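Local coordinates for protein alcohol dehydrogenase, zinc-containing (Thermotoga maritima, PDB 1VJ0) that binds two zinc ions per chain and probably works as an oxidoreductase of the zinc-containing alcohol dehydrogenase family, at residues D171-A176 and S337-N342; A181-A186 and V212-S217; K357-A362 and V374-E379; L233-E238 and S347-H352; N87-K90 and E96-K99. All coordinates share one frame; numbering follows the deposited sequence.

Contact 1: residues D171-A176 and S337-N342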
# COMPACT_ATOMS: atom_id res chain seq x y z
N ASP A 171 -4.31 13.06 32.19
CA ASP A 171 -4.93 11.80 32.59
C ASP A 171 -5.37 10.99 31.39
O ASP A 171 -5.12 9.81 31.35
CB ASP A 171 -6.13 12.09 33.47
CG ASP A 171 -5.75 12.43 34.91
OD1 ASP A 171 -4.55 12.30 35.29
OD2 ASP A 171 -6.60 12.81 35.71
N VAL A 172 -6.04 11.64 30.43
CA VAL A 172 -6.49 10.94 29.22
C VAL A 172 -5.27 10.51 28.41
O VAL A 172 -5.26 9.41 27.84
CB VAL A 172 -7.44 11.81 28.38
CG1 VAL A 172 -7.70 11.18 27.00
CG2 VAL A 172 -8.75 12.01 29.13
N LEU A 173 -4.26 11.38 28.29
CA LEU A 173 -3.06 11.00 27.54
C LEU A 173 -2.34 9.79 28.15
O LEU A 173 -1.93 8.89 27.43
CB LEU A 173 -2.07 12.16 27.43
CG LEU A 173 -2.57 13.26 26.49
CD1 LEU A 173 -1.60 14.43 26.52
CD2 LEU A 173 -2.74 12.71 25.08
N ALA A 174 -2.18 9.78 29.45
CA ALA A 174 -1.54 8.63 30.11
C ALA A 174 -2.23 7.30 29.74
O ALA A 174 -1.58 6.33 29.26
CB ALA A 174 -1.47 8.82 31.60
N MET A 175 -3.54 7.26 29.89
CA MET A 175 -4.30 6.06 29.52
C MET A 175 -4.15 5.69 28.03
O MET A 175 -4.03 4.51 27.67
CB MET A 175 -5.76 6.26 29.90
CG MET A 175 -6.69 5.44 29.04
SD MET A 175 -8.36 5.78 29.43
CE MET A 175 -8.58 7.48 28.94
N ALA A 176 -4.13 6.69 27.17
CA ALA A 176 -4.12 6.52 25.73
C ALA A 176 -2.87 5.82 25.24
O ALA A 176 -2.86 5.19 24.17
CB ALA A 176 -4.16 7.88 25.06
N SER A 337 -2.52 12.65 18.64
CA SER A 337 -3.31 13.61 17.83
C SER A 337 -4.82 13.32 17.87
O SER A 337 -5.63 14.23 18.12
CB SER A 337 -2.78 13.69 16.38
OG SER A 337 -3.59 14.57 15.58
N ILE A 338 -5.20 12.07 17.66
CA ILE A 338 -6.63 11.71 17.72
C ILE A 338 -7.20 11.98 19.10
O ILE A 338 -8.30 12.55 19.27
CB ILE A 338 -6.84 10.25 17.32
CG1 ILE A 338 -6.56 10.07 15.82
CG2 ILE A 338 -8.27 9.79 17.59
CD1 ILE A 338 -6.35 8.54 15.44
N THR A 339 -6.46 11.56 20.11
CA THR A 339 -6.89 11.70 21.49
C THR A 339 -7.16 13.19 21.82
O THR A 339 -8.17 13.52 22.45
CB THR A 339 -5.86 11.06 22.42
OG1 THR A 339 -5.81 9.65 22.19
CG2 THR A 339 -6.28 11.22 23.88
N SER A 340 -6.28 14.06 21.35
CA SER A 340 -6.32 15.49 21.65
C SER A 340 -7.57 16.17 21.08
O SER A 340 -7.97 17.20 21.59
CB SER A 340 -5.05 16.16 21.11
OG SER A 340 -5.18 16.32 19.70
N ARG A 341 -8.19 15.59 20.06
CA ARG A 341 -9.47 16.07 19.58
C ARG A 341 -10.65 15.40 20.27
O ARG A 341 -11.78 15.66 19.92
CB ARG A 341 -9.62 15.85 18.09
CG ARG A 341 -8.55 16.55 17.23
CD ARG A 341 -8.78 16.35 15.71
NE ARG A 341 -8.33 15.03 15.21
CZ ARG A 341 -9.12 14.10 14.63
NH1 ARG A 341 -10.45 14.27 14.49
NH2 ARG A 341 -8.55 12.96 14.23
N ASN A 342 -10.41 14.52 21.25
CA ASN A 342 -11.51 13.77 21.85
C ASN A 342 -11.39 13.64 23.36
O ASN A 342 -11.90 12.66 23.98
CB ASN A 342 -11.53 12.39 21.19
CG ASN A 342 -11.96 12.43 19.75
OD1 ASN A 342 -13.13 12.51 19.47
ND2 ASN A 342 -11.02 12.28 18.84
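T339 pushes its methyl group into the flank of helix 170-188, where V172, L173 and A176 receive it. The tight spot is V172 CG1 to T339 CG2, 3.4 Å, shorter than a usual methyl contact. The two side chains run antiparallel alongside one another. L173 CD2 touches the same methyl more loosely, at 4.0 Å, and comes in aslant. The T339 methyl stands anti to the backbone N, with the hydroxyl at chi1 -66°. That torsion sends CG2 to V172 and L173 and places OG1 beside A176 CB, 3.8 Å away. OG1 is not left bare there, since it bonds to the carbonyl of T335 one turn back. The contact is helix-to-helix packing in the zinc-dependent dehydrogenase fold, between helix 170-188, which carries zinc ligand C178, and helix 329-340. F210 of helix 206-217 packs on both A176 and T339. The looser side holds S340, R341 and N342, which are partly exposed. S340 OG turns back to S337 O at 2.7 Å. N342 ND2 returns to I338 O at 2.8 Å, tilted from the carbonyl plane, while R341 N reaches that oxygen from the opposite face. S337 OG bonds E221 of the second subunit.

Contact 2: residues A181-A186 and V212-S217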
# COMPACT_ATOMS: atom_id res chain seq x y z
N ALA A 181 -2.84 3.42 21.71
CA ALA A 181 -1.89 3.22 20.63
C ALA A 181 -1.95 1.81 20.02
O ALA A 181 -1.72 1.62 18.82
CB ALA A 181 -0.50 3.57 21.09
N THR A 182 -2.31 0.82 20.84
CA THR A 182 -2.51 -0.50 20.30
C THR A 182 -3.76 -0.51 19.40
O THR A 182 -3.72 -1.04 18.28
CB THR A 182 -2.58 -1.52 21.46
OG1 THR A 182 -1.32 -1.57 22.10
CG2 THR A 182 -2.84 -2.92 20.94
N ALA A 183 -4.86 0.12 19.84
CA ALA A 183 -6.03 0.26 18.98
C ALA A 183 -5.67 1.04 17.68
O ALA A 183 -6.06 0.66 16.59
CB ALA A 183 -7.19 0.96 19.75
N TYR A 184 -4.90 2.12 17.80
CA TYR A 184 -4.45 2.83 16.61
C TYR A 184 -3.69 1.91 15.66
O TYR A 184 -3.97 1.87 14.45
CB TYR A 184 -3.70 4.17 16.91
CG TYR A 184 -3.46 4.79 15.57
CD1 TYR A 184 -4.49 5.42 14.91
CD2 TYR A 184 -2.27 4.59 14.90
CE1 TYR A 184 -4.33 5.87 13.61
CE2 TYR A 184 -2.10 5.05 13.60
CZ TYR A 184 -3.13 5.67 12.97
OH TYR A 184 -2.95 6.08 11.67
N HIS A 185 -2.72 1.18 16.18
CA HIS A 185 -1.95 0.24 15.39
C HIS A 185 -2.92 -0.65 14.58
O HIS A 185 -2.74 -0.92 13.37
CB HIS A 185 -1.05 -0.60 16.36
CG HIS A 185 -0.16 -1.60 15.69
ND1 HIS A 185 0.78 -2.33 16.39
CD2 HIS A 185 -0.01 -1.94 14.40
CE1 HIS A 185 1.42 -3.13 15.55
NE2 HIS A 185 0.98 -2.90 14.33
N ALA A 186 -3.95 -1.12 15.25
CA ALA A 186 -4.88 -2.04 14.62
C ALA A 186 -5.58 -1.48 13.43
O ALA A 186 -5.82 -2.19 12.46
CB ALA A 186 -5.91 -2.45 15.62
N VAL A 212 -13.54 2.73 19.11
CA VAL A 212 -14.74 3.48 18.70
C VAL A 212 -14.37 4.89 18.23
O VAL A 212 -14.73 5.31 17.12
CB VAL A 212 -15.81 3.56 19.84
CG1 VAL A 212 -16.98 4.49 19.46
CG2 VAL A 212 -16.36 2.13 20.15
N VAL A 213 -13.63 5.62 19.06
CA VAL A 213 -13.21 6.98 18.74
C VAL A 213 -12.26 7.04 17.53
O VAL A 213 -12.40 7.93 16.68
CB VAL A 213 -12.61 7.63 20.01
CG1 VAL A 213 -11.97 8.98 19.72
CG2 VAL A 213 -13.66 7.75 21.08
N ILE A 214 -11.36 6.07 17.41
CA ILE A 214 -10.43 6.04 16.30
C ILE A 214 -11.23 5.74 15.05
O ILE A 214 -11.04 6.43 14.06
CB ILE A 214 -9.32 5.03 16.51
CG1 ILE A 214 -8.40 5.49 17.66
CG2 ILE A 214 -8.52 4.73 15.24
CD1 ILE A 214 -7.64 4.29 18.30
N ALA A 215 -12.12 4.76 15.11
CA ALA A 215 -12.94 4.44 13.92
C ALA A 215 -13.70 5.65 13.43
O ALA A 215 -13.71 5.96 12.24
CB ALA A 215 -13.92 3.28 14.21
N ARG A 216 -14.34 6.35 14.36
CA ARG A 216 -15.09 7.57 14.05
C ARG A 216 -14.14 8.64 13.44
O ARG A 216 -14.45 9.23 12.44
CB ARG A 216 -15.75 8.14 15.31
CG ARG A 216 -17.10 7.57 15.66
CD ARG A 216 -18.32 8.30 14.98
NE ARG A 216 -18.59 7.74 13.65
CZ ARG A 216 -19.51 6.82 13.36
NH1 ARG A 216 -20.28 6.31 14.30
NH2 ARG A 216 -19.64 6.39 12.11
N SER A 217 -12.98 8.83 14.05
CA SER A 217 -12.05 9.85 13.62
C SER A 217 -11.45 9.66 12.24
O SER A 217 -11.16 10.63 11.56
CB SER A 217 -10.93 10.00 14.65
OG SER A 217 -11.49 10.34 15.90
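I214 reaches from helix 206-217 to the backbone of helix 170-188, where A183 and Y184 meet it. Its CB points toward that helix and divides into two arms. The short arm, CG2, lies anti to the backbone N and comes to 4.1 Å from Y184 CD1. It meets the tyrosine ring obliquely, and the two side chains lie roughly perpendicular. The long arm runs through CG1 with chi1 -68° and ends in CD1. That tip sits 3.7 Å from A183 CB, 3.5 Å from Y184 N and 4.2 Å from Y184 CB. It therefore rests on the helix backbone as well as on side-chain carbon. The small side chain of A183 allows this close approach. A glycine pattern runs into the start of helix 206-217, consistent with a Rossmann-type nucleotide-binding fold, and F187 of helix 170-188 also packs on I214. Beyond the contact, Y184 OH bonds S193 OG of the second subunit, and the ring touches T335 and I338 of helix 329-340. No hydrogen bond passes between the two segments. Their buried join therefore depends on shape and apolar packing, while the polar end of Y184 serves the subunit interface.

Contact 3: residues K357-A362 and V374-E379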
# COMPACT_ATOMS: atom_id res chain seq x y z
N LYS A 357 -0.19 6.27 46.78
CA LYS A 357 -0.08 5.39 47.93
C LYS A 357 -1.21 4.37 48.10
O LYS A 357 -1.05 3.41 48.87
CB LYS A 357 0.09 6.21 49.22
CG LYS A 357 1.49 6.87 49.30
CD LYS A 357 1.57 7.83 50.52
CE LYS A 357 2.94 8.54 50.62
NZ LYS A 357 2.94 9.65 51.70
N GLU A 358 -2.29 4.53 47.34
CA GLU A 358 -3.37 3.53 47.23
C GLU A 358 -3.26 2.62 45.98
O GLU A 358 -4.23 2.02 45.53
CB GLU A 358 -4.69 4.25 47.29
CG GLU A 358 -4.91 4.89 48.67
CD GLU A 358 -6.32 5.36 48.93
OE1 GLU A 358 -7.12 5.46 47.98
OE2 GLU A 358 -6.67 5.63 50.10
N ALA A 359 -2.05 2.49 45.46
CA ALA A 359 -1.83 1.64 44.30
C ALA A 359 -2.38 0.20 44.49
O ALA A 359 -2.85 -0.43 43.53
CB ALA A 359 -0.32 1.66 43.85
N ASN A 360 -2.33 -0.33 45.70
CA ASN A 360 -2.85 -1.69 45.90
C ASN A 360 -4.36 -1.74 45.66
O ASN A 360 -4.89 -2.68 45.04
CB ASN A 360 -2.48 -2.23 47.29
CG ASN A 360 -1.02 -2.57 47.38
OD1 ASN A 360 -0.58 -3.47 46.70
ND2 ASN A 360 -0.27 -1.83 48.19
N LYS A 361 -5.06 -0.70 46.15
CA LYS A 361 -6.51 -0.59 45.94
C LYS A 361 -6.84 -0.38 44.47
O LYS A 361 -7.78 -0.97 43.97
CB LYS A 361 -7.05 0.58 46.80
CG LYS A 361 -8.54 0.87 46.70
CD LYS A 361 -9.43 -0.30 47.13
N ALA A 362 -6.07 0.44 43.76
CA ALA A 362 -6.21 0.58 42.32
C ALA A 362 -6.19 -0.75 41.59
O ALA A 362 -7.04 -1.00 40.76
CB ALA A 362 -5.12 1.48 41.75
N VAL A 374 -8.39 3.25 36.16
CA VAL A 374 -7.90 4.05 37.28
C VAL A 374 -6.66 4.81 36.88
O VAL A 374 -5.75 4.26 36.26
CB VAL A 374 -7.48 3.18 38.47
CG1 VAL A 374 -7.05 4.10 39.67
CG2 VAL A 374 -8.61 2.22 38.87
N ILE A 375 -6.62 6.07 37.30
CA ILE A 375 -5.44 6.91 37.27
C ILE A 375 -4.90 7.17 38.68
O ILE A 375 -5.64 7.46 39.62
CB ILE A 375 -5.81 8.26 36.59
CG1 ILE A 375 -6.36 8.00 35.19
CG2 ILE A 375 -4.59 9.20 36.54
CD1 ILE A 375 -5.39 7.41 34.19
N LEU A 376 -3.58 7.06 38.83
CA LEU A 376 -2.93 7.35 40.11
C LEU A 376 -2.27 8.71 40.03
O LEU A 376 -1.73 9.10 38.98
CB LEU A 376 -1.86 6.31 40.47
CG LEU A 376 -2.35 4.87 40.72
CD1 LEU A 376 -1.22 3.88 40.79
CD2 LEU A 376 -3.21 4.84 42.00
N TYR A 377 -2.30 9.42 41.13
CA TYR A 377 -1.59 10.67 41.19
C TYR A 377 -0.70 10.72 42.44
O TYR A 377 -1.14 10.41 43.56
CB TYR A 377 -2.55 11.85 41.12
CG TYR A 377 -3.56 11.87 42.18
CD1 TYR A 377 -3.27 12.43 43.43
CD2 TYR A 377 -4.84 11.36 41.97
CE1 TYR A 377 -4.23 12.45 44.44
CE2 TYR A 377 -5.78 11.38 42.96
CZ TYR A 377 -5.49 11.93 44.18
OH TYR A 377 -6.47 11.93 45.14
N PRO A 378 0.56 11.08 42.24
CA PRO A 378 1.43 11.35 43.36
C PRO A 378 0.94 12.57 44.15
O PRO A 378 0.21 13.42 43.62
CB PRO A 378 2.78 11.60 42.70
CG PRO A 378 2.64 11.06 41.28
CD PRO A 378 1.25 11.27 40.95
N GLU A 379 1.38 12.61 45.40
CA GLU A 379 1.21 13.67 46.40
C GLU A 379 -0.08 13.40 47.15
O GLU A 379 0.03 12.96 48.30
CB GLU A 379 1.38 15.09 45.85
CG GLU A 379 2.76 15.22 45.20
CD GLU A 379 3.40 16.61 45.20
OE1 GLU A 379 3.98 17.05 46.25
OE2 GLU A 379 3.38 17.25 44.11
O HOH W 1 2.47 12.14 49.46
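A359 and A362 lay their methyl groups over V374 and L376 of the neighbouring strand. The apolar contacts come first. L376 uses both branches: CD1 meets A359 CB and CD2 meets A362 CB, each at 3.9 Å. Its CG lies beside the backbone N, with chi1 -65°, and the fork spreads between two alanines about one turn apart. V374 adds CG1, also 3.9 Å from A362 CB and turned there by a chi1 of -176°; that methyl thus touches both strand residues. I375, between them, points the other way. Helix 359-368 thus covers one face of strand 374-377 within a beta-alpha-beta unit that starts at strand 352-355. V54 of the adjacent strand 45-54 packs on A362 and L376 as well. The polar contacts are few. The helix keeps its own bond, A362 N to E358 O at 3.0 Å. At the chain end, one water donates to E379 O at 2.8 Å and accepts a weak bond from K357 NZ. No direct hydrogen bond joins helix and strand. The buried part is held by methyl packing, and the small alanines bring the helix close to the sheet. The weak water link at the exposed end probably adds little.

Contact 4: residues L233-E238 and S347-H352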
# COMPACT_ATOMS: atom_id res chain seq x y z
N LEU A 233 -21.51 -0.75 27.15
CA LEU A 233 -22.14 -0.59 25.85
C LEU A 233 -22.79 0.78 25.77
O LEU A 233 -22.71 1.41 24.76
CB LEU A 233 -23.13 -1.72 25.54
CG LEU A 233 -22.43 -3.06 25.25
CD1 LEU A 233 -23.45 -4.23 25.09
CD2 LEU A 233 -21.48 -3.00 24.07
N LYS A 234 -23.38 1.23 26.86
CA LYS A 234 -23.90 2.60 26.95
C LYS A 234 -22.76 3.61 26.75
O LYS A 234 -22.88 4.52 25.97
CB LYS A 234 -24.58 2.80 28.30
CG LYS A 234 -25.34 4.05 28.40
CD LYS A 234 -26.23 4.06 29.66
N LEU A 235 -21.61 3.36 27.37
CA LEU A 235 -20.47 4.23 27.19
C LEU A 235 -20.03 4.24 25.72
O LEU A 235 -19.80 5.29 25.17
CB LEU A 235 -19.32 3.80 28.09
CG LEU A 235 -18.06 4.63 28.06
CD1 LEU A 235 -18.36 6.09 28.36
CD2 LEU A 235 -17.13 4.08 29.12
N ALA A 236 -19.99 3.07 25.07
CA ALA A 236 -19.59 2.99 23.68
C ALA A 236 -20.50 3.84 22.81
O ALA A 236 -20.00 4.55 21.95
CB ALA A 236 -19.60 1.57 23.18
N GLU A 237 -21.81 3.79 23.05
CA GLU A 237 -22.76 4.70 22.37
C GLU A 237 -22.50 6.18 22.64
O GLU A 237 -22.55 7.01 21.72
CB GLU A 237 -24.21 4.39 22.80
CG GLU A 237 -24.69 3.02 22.30
CD GLU A 237 -25.98 2.53 22.94
OE1 GLU A 237 -26.51 3.23 23.84
OE2 GLU A 237 -26.44 1.42 22.56
N GLU A 238 -22.25 6.51 23.89
CA GLU A 238 -21.93 7.89 24.24
C GLU A 238 -20.67 8.44 23.57
O GLU A 238 -20.58 9.66 23.38
CB GLU A 238 -21.79 8.00 25.73
CG GLU A 238 -23.15 7.89 26.40
CD GLU A 238 -23.10 8.01 27.89
OE1 GLU A 238 -21.98 8.13 28.46
OE2 GLU A 238 -24.20 7.99 28.49
N SER A 347 -12.37 11.11 28.38
CA SER A 347 -12.28 11.21 29.84
C SER A 347 -13.37 10.37 30.49
O SER A 347 -13.25 10.03 31.66
CB SER A 347 -12.36 12.65 30.39
OG SER A 347 -13.53 13.31 29.97
N LYS A 348 -14.44 10.05 29.75
CA LYS A 348 -15.47 9.21 30.29
C LYS A 348 -14.99 7.79 30.71
O LYS A 348 -15.66 7.10 31.48
CB LYS A 348 -16.65 9.11 29.30
CG LYS A 348 -17.36 10.46 28.99
CD LYS A 348 -18.52 10.25 28.01
CE LYS A 348 -19.13 11.57 27.59
NZ LYS A 348 -19.88 12.21 28.71
N LEU A 349 -13.88 7.34 30.19
CA LEU A 349 -13.33 6.05 30.50
C LEU A 349 -12.69 6.01 31.89
O LEU A 349 -12.58 4.94 32.49
CB LEU A 349 -12.30 5.68 29.46
CG LEU A 349 -12.77 5.09 28.14
CD1 LEU A 349 -13.68 6.02 27.38
CD2 LEU A 349 -11.57 4.76 27.27
N ILE A 350 -12.30 7.16 32.43
CA ILE A 350 -11.63 7.21 33.75
C ILE A 350 -12.67 7.19 34.82
O ILE A 350 -13.41 8.15 34.98
CB ILE A 350 -10.69 8.42 33.88
CG1 ILE A 350 -9.61 8.32 32.81
CG2 ILE A 350 -10.07 8.46 35.32
CD1 ILE A 350 -8.91 9.60 32.48
N THR A 351 -12.79 6.07 35.51
CA THR A 351 -13.82 5.93 36.52
C THR A 351 -13.34 6.21 37.90
O THR A 351 -14.17 6.48 38.78
CB THR A 351 -14.44 4.53 36.51
OG1 THR A 351 -13.42 3.54 36.50
CG2 THR A 351 -15.26 4.30 35.24
N HIS A 352 -12.02 6.13 38.11
CA HIS A 352 -11.47 6.28 39.46
C HIS A 352 -10.14 7.01 39.39
O HIS A 352 -9.33 6.73 38.51
CB HIS A 352 -11.21 4.91 40.05
CG HIS A 352 -12.46 4.12 40.32
ND1 HIS A 352 -13.13 3.43 39.33
CD2 HIS A 352 -13.17 3.93 41.46
CE1 HIS A 352 -14.20 2.84 39.86
NE2 HIS A 352 -14.23 3.11 41.15
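Helix 230-238 of the parallel-sheet, probably nucleotide-binding half of the protein meets the loop that leads from helix 343-346 to strand 352-355. L235 is the central residue. Its CD1 lies 3.6 Å from K348 CB and also comes near K348 CD. The two side chains pass at a slant, so the leucine methyl rests against the carbon chain of the lysine and not against its amino group. The other branch, CD2, reaches L349 CD1 at 4.3 Å, a looser apolar touch. L235 holds CG anti to its backbone nitrogen, chi1 -178°, and this carries the fork across to the loop. At the outer edge E238 extends its chain toward the same lysine. Its OE1 is 4.1 Å from K348 CD, and the glutamate comes in crosswise to the lysine. K348 is straight as far as CE and then bends at chi4, -70°. The opposite charges stay apart, with 4.6 Å between E238 OE1 and K348 NZ. L209 of helix 206-217 packs on both L235 and L349 from the inner side. M175 of helix 170-188 also touches L349. Carbon packing thus lies inside and the two charged groups at the exposed edge. The attraction between E238 and K348 is probably long-range and mild, since both are exposed, and the joining of helix to loop rests mainly on carbon packing.

Contact 5: residues N87-K90 and E96-K99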
# COMPACT_ATOMS: atom_id res chain seq x y z
N ASN A 87 19.84 15.87 31.76
CA ASN A 87 21.31 15.74 31.88
C ASN A 87 21.95 15.90 30.48
O ASN A 87 22.14 14.91 29.81
CB ASN A 87 21.65 14.35 32.47
CG ASN A 87 23.14 14.04 32.41
OD1 ASN A 87 23.79 14.33 31.40
ND2 ASN A 87 23.68 13.43 33.47
N GLY A 88 22.24 17.11 30.04
CA GLY A 88 22.58 17.36 28.64
C GLY A 88 21.41 18.04 27.92
O GLY A 88 20.80 18.95 28.48
N GLU A 89 21.09 17.56 26.72
CA GLU A 89 19.97 18.09 25.92
C GLU A 89 19.07 16.98 25.45
O GLU A 89 19.52 15.84 25.21
CB GLU A 89 20.48 18.81 24.66
CG GLU A 89 21.43 19.97 24.90
CD GLU A 89 22.81 19.47 25.30
OE1 GLU A 89 23.39 18.57 24.63
OE2 GLU A 89 23.29 19.93 26.32
N LYS A 90 17.78 17.29 25.35
CA LYS A 90 16.80 16.34 24.81
C LYS A 90 15.75 17.08 24.00
O LYS A 90 15.18 18.02 24.44
CB LYS A 90 16.15 15.50 25.90
CG LYS A 90 15.06 14.56 25.37
CD LYS A 90 15.59 13.45 24.48
CE LYS A 90 14.46 12.53 24.02
NZ LYS A 90 14.86 11.42 23.00
N GLU A 96 11.74 20.00 19.42
CA GLU A 96 11.79 21.09 20.39
C GLU A 96 12.60 20.65 21.58
O GLU A 96 12.36 19.59 22.14
CB GLU A 96 10.41 21.50 20.91
CG GLU A 96 9.36 21.84 19.88
CD GLU A 96 8.17 22.45 20.61
OE1 GLU A 96 8.36 23.44 21.39
OE2 GLU A 96 7.06 21.91 20.44
N LEU A 97 13.50 21.52 22.01
CA LEU A 97 14.31 21.33 23.18
C LEU A 97 13.49 21.36 24.48
O LEU A 97 12.81 22.32 24.76
CB LEU A 97 15.40 22.42 23.27
CG LEU A 97 16.69 22.12 22.51
CD1 LEU A 97 17.60 23.38 22.43
CD2 LEU A 97 17.44 20.96 23.14
N LEU A 98 13.60 20.29 25.25
CA LEU A 98 12.94 20.18 26.54
C LEU A 98 13.67 21.07 27.54
O LEU A 98 14.94 21.18 27.49
CB LEU A 98 12.96 18.72 27.04
CG LEU A 98 12.22 17.68 26.16
CD1 LEU A 98 12.17 16.31 26.86
CD2 LEU A 98 10.84 18.11 25.78
N LYS A 99 12.88 21.71 28.41
CA LYS A 99 13.37 22.49 29.52
C LYS A 99 12.58 22.17 30.79
O LYS A 99 11.46 21.65 30.70
CB LYS A 99 13.29 23.98 29.16
CG LYS A 99 11.95 24.44 28.75
CD LYS A 99 11.89 25.98 28.51
CE LYS A 99 10.43 26.45 28.20
NZ LYS A 99 9.70 25.54 27.26
O HOH W 2 17.00 19.88 26.53
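K90 and L98 run alongside each other in the same direction. L98 CD1 rests 3.7 Å from K90 CG, on the aliphatic part of the lysine. The lysine CG is anti to the backbone N, chi1 176°, and the chain then bends at chi2. Its NZ leads away to the carbonyl oxygens of P157 and T159. The backbones of the two residues also join: L98 N donates to K90 O at 2.9 Å, with 176° at the hydrogen. L98 CG also sits close to that oxygen, at 3.4 Å. A water completes the link, accepting from K90 N at 3.0 Å and donating to L98 O at 2.6 Å. On the exposed side L97 CD2 turns back to E89 CB, 4.0 Å away. The contact joins two parts of the loop between strands 78-86 and 103-106 of the GroES-like domain, and V161 of strand 161-164 packs on K90 and L98. With an alanine in place of L98 the backbone bond could persist, but a gap would probably open beside the K90 chain and V161. One direct bond and one water bridge set the pairing, while carbons of L97 and L98 flank the K90 carbonyl oxygen on opposite sides.

Overall arrangement
Contact 5 comes first along the chain and stands apart, in the GroES-like domain; its centre is 24 Å from that of contact 1 and 37 Å from that of contact 4. Contacts 1 and 2 share helix 170-188, with centres 11 Å apart, and contact 2 is nested inside the loop closed by contact 1. Both touch the second subunit. Contact 4 crosses contact 1 in chain order and touches it. Contact 3 comes last, 20 Å from contact 4 between centres, and strand 374-377 pairs with strand 352-355. Contacts 1 to 4 thus form a touching series that joins the probable nucleotide-binding part to the mixed sheet beside the zinc site of C55, H77, E78 and C178.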